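Local coordinates for protein gdp-l-fucose synthetase (Naegleria fowleri, PDB 6AQZ) that probably catalyses the epimerisation and NADPH-dependent reduction that yield GDP-L-fucose, and is seen here holding NADP, at residues A39-V44 / W53-S58. Residues are numbered along the deposited sequence; the frame is centred on the assembly and turned at random.
With NAP (NADP nicotinamide-adenine-dinucleotide phosphate), chain G.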
# COMPACT_ATOMS: atom_id res chain seq x y z
N ALA A 39 22.54 -2.03 18.10
CA ALA A 39 23.00 -3.41 18.20
C ALA A 39 23.91 -3.77 17.02
O ALA A 39 24.99 -4.35 17.22
CB ALA A 39 21.80 -4.34 18.27
N VAL A 40 23.52 -3.38 15.80
CA VAL A 40 24.39 -3.61 14.65
C VAL A 40 25.73 -2.91 14.86
O VAL A 40 26.79 -3.49 14.60
CB VAL A 40 23.69 -3.15 13.35
CG1 VAL A 40 24.66 -3.20 12.18
CG2 VAL A 40 22.47 -4.02 13.07
N GLU A 41 25.71 -1.67 15.34
CA GLU A 41 26.95 -0.93 15.58
C GLU A 41 27.83 -1.64 16.61
O GLU A 41 29.06 -1.65 16.48
CB GLU A 41 26.62 0.49 16.05
CG GLU A 41 27.85 1.34 16.34
CD GLU A 41 27.51 2.71 16.90
OE1 GLU A 41 26.46 2.87 17.56
OE2 GLU A 41 28.30 3.64 16.65
N HIS A 42 27.22 -2.24 17.63
CA HIS A 42 27.97 -2.99 18.63
C HIS A 42 28.62 -4.24 18.03
O HIS A 42 29.79 -4.51 18.27
CB HIS A 42 27.05 -3.33 19.80
CG HIS A 42 27.67 -4.23 20.82
ND1 HIS A 42 27.29 -5.54 20.98
CD2 HIS A 42 28.65 -4.00 21.73
CE1 HIS A 42 28.01 -6.09 21.95
NE2 HIS A 42 28.84 -5.17 22.41
N ILE A 43 27.86 -5.02 17.25
CA ILE A 43 28.43 -6.22 16.65
C ILE A 43 29.53 -5.86 15.65
O ILE A 43 30.62 -6.45 15.66
CB ILE A 43 27.33 -7.06 15.98
CG1 ILE A 43 26.36 -7.57 17.04
CG2 ILE A 43 27.94 -8.20 15.13
CD1 ILE A 43 27.06 -8.33 18.14
N VAL A 44 29.29 -4.84 14.82
CA VAL A 44 30.31 -4.42 13.86
C VAL A 44 31.63 -4.11 14.57
O VAL A 44 32.71 -4.49 14.11
CB VAL A 44 29.81 -3.23 13.03
CG1 VAL A 44 30.98 -2.43 12.45
CG2 VAL A 44 28.89 -3.70 11.91
N TRP A 53 31.41 2.34 8.16
CA TRP A 53 30.03 2.21 8.61
C TRP A 53 29.52 3.57 9.07
O TRP A 53 30.20 4.26 9.84
CB TRP A 53 29.94 1.19 9.75
CG TRP A 53 30.14 -0.18 9.25
CD1 TRP A 53 31.33 -0.76 8.87
CD2 TRP A 53 29.12 -1.14 9.00
NE1 TRP A 53 31.09 -2.06 8.42
CE2 TRP A 53 29.75 -2.31 8.50
CE3 TRP A 53 27.72 -1.14 9.17
CZ2 TRP A 53 29.03 -3.45 8.16
CZ3 TRP A 53 27.01 -2.29 8.83
CH2 TRP A 53 27.67 -3.42 8.32
N VAL A 54 28.36 3.98 8.54
CA VAL A 54 27.72 5.26 8.86
C VAL A 54 26.35 4.98 9.47
O VAL A 54 25.46 4.46 8.79
CB VAL A 54 27.58 6.15 7.62
CG1 VAL A 54 26.94 7.49 8.01
CG2 VAL A 54 28.92 6.33 6.94
N PHE A 55 26.17 5.37 10.72
CA PHE A 55 24.93 5.12 11.46
C PHE A 55 24.16 6.44 11.50
O PHE A 55 24.46 7.31 12.31
CB PHE A 55 25.24 4.55 12.84
CG PHE A 55 25.85 3.17 12.75
CD1 PHE A 55 27.23 3.01 12.61
CD2 PHE A 55 25.05 2.03 12.72
CE1 PHE A 55 27.79 1.74 12.47
CE2 PHE A 55 25.60 0.76 12.59
CZ PHE A 55 26.98 0.62 12.46
N LEU A 56 23.14 6.55 10.65
CA LEU A 56 22.39 7.78 10.51
C LEU A 56 21.32 7.89 11.59
O LEU A 56 20.72 6.90 12.00
CB LEU A 56 21.69 7.84 9.15
CG LEU A 56 22.47 7.80 7.84
CD1 LEU A 56 21.48 7.75 6.72
CD2 LEU A 56 23.35 9.02 7.68
N GLY A 57 21.04 9.12 12.00
CA GLY A 57 19.86 9.41 12.78
C GLY A 57 19.11 10.57 12.16
O GLY A 57 19.58 11.20 11.21
N SER A 58 17.96 10.87 12.75
CA SER A 58 17.16 11.98 12.27
C SER A 58 17.93 13.30 12.34
O SER A 58 17.68 14.21 11.53
CB SER A 58 15.85 12.08 13.07
OG SER A 58 16.12 12.19 14.46
PA NAP G . 13.77 2.83 17.22
O1A NAP G . 12.52 3.60 17.52
O2A NAP G . 14.61 2.23 18.32
O5B NAP G . 14.81 3.71 16.28
C5B NAP G . 14.16 3.95 15.08
C4B NAP G . 15.18 4.71 14.18
O4B NAP G . 14.50 5.38 13.09
C3B NAP G . 16.01 5.77 15.01
O3B NAP G . 17.33 5.81 14.54
C2B NAP G . 15.37 7.09 14.55
O2B NAP G . 16.21 8.12 14.48
C1B NAP G . 15.09 6.68 13.04
N9A NAP G . 14.16 7.60 12.40
C8A NAP G . 12.81 7.74 12.65
N7A NAP G . 12.22 8.68 11.87
C5A NAP G . 13.26 9.17 11.09
C6A NAP G . 13.28 10.16 10.11
N6A NAP G . 12.11 10.83 9.76
N1A NAP G . 14.42 10.46 9.45
C2A NAP G . 15.51 9.75 9.85
N3A NAP G . 15.65 8.78 10.78
C4A NAP G . 14.47 8.51 11.40
O3 NAP G . 13.12 1.64 16.24
PN NAP G . 13.86 0.24 16.36
O1N NAP G . 15.32 0.30 16.12
O2N NAP G . 13.24 -0.68 17.40
O5D NAP G . 13.32 -0.60 14.92
C5D NAP G . 13.96 -0.18 13.78
C4D NAP G . 13.41 -1.09 12.71
O4D NAP G . 13.16 -2.37 13.31
C3D NAP G . 11.99 -0.52 12.25
O3D NAP G . 11.87 -0.63 10.87
C2D NAP G . 10.99 -1.43 13.00
O2D NAP G . 9.84 -1.70 12.30
C1D NAP G . 11.81 -2.75 13.06
N1N NAP G . 11.27 -3.65 14.13
C2N NAP G . 11.47 -3.39 15.49
C3N NAP G . 10.92 -4.22 16.44
C7N NAP G . 11.13 -3.93 17.89
O7N NAP G . 10.59 -4.58 18.80
N7N NAP G . 11.96 -2.86 18.26
C4N NAP G . 10.10 -5.41 16.09
C5N NAP G . 9.93 -5.59 14.61
C6N NAP G . 10.49 -4.76 13.73
P2B NAP G . 16.40 9.15 16.02
O1X NAP G . 17.07 8.15 16.90
O2X NAP G . 17.27 10.28 15.46
O3X NAP G . 14.96 9.45 16.30
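Val44 sets a methyl squarely on the indole of Trp53, and this contact closes the first beta-alpha-beta unit of the Rossmann fold: helix 35-46, which leaves strand 26-30, packs back on strand 52-55. The local axes run nearly antiparallel, at 155°, with a closest approach of 10.1 Å, a separation filled by side chains without any hydrogen bond between the two segments. Val44 CG2 stands 3.6 Å from the centroid of the six-membered ring of Trp53 and 4° off its normal, a CH-pi contact over the face. Its other methyl, CG1, is anti to the backbone N and spreads over the pyrrole part, with CG1 4.0 Å from Trp53 CD1, so the two branches share the indole. The indole NE1 is hydrogen-bonded to Lys50 O, which holds the ring's polar atom.

One face of Phe55 carries Glu41, whose CB lies 3.7 Å from the ring centroid, over the face and displaced toward the rim. With CG anti to the backbone N and the chain extended, the Glu41 carboxylate stacks at a shallow tilt to the ring, while OE1 forms a salt bridge with Lys38. Val40 CG1 touches both aromatics from one side, near Phe55 CE2 at that ring's edge (4.1 Å) and obliquely near Trp53 CZ3 (4.2 Å).

Past the strand, the chain reaches the phosphate on the adenosine ribose that distinguishes NADP from NAD. There Ser58 N donates a hydrogen bond to NADP O2X, 2.9 Å long with an angle of 146° at the hydrogen.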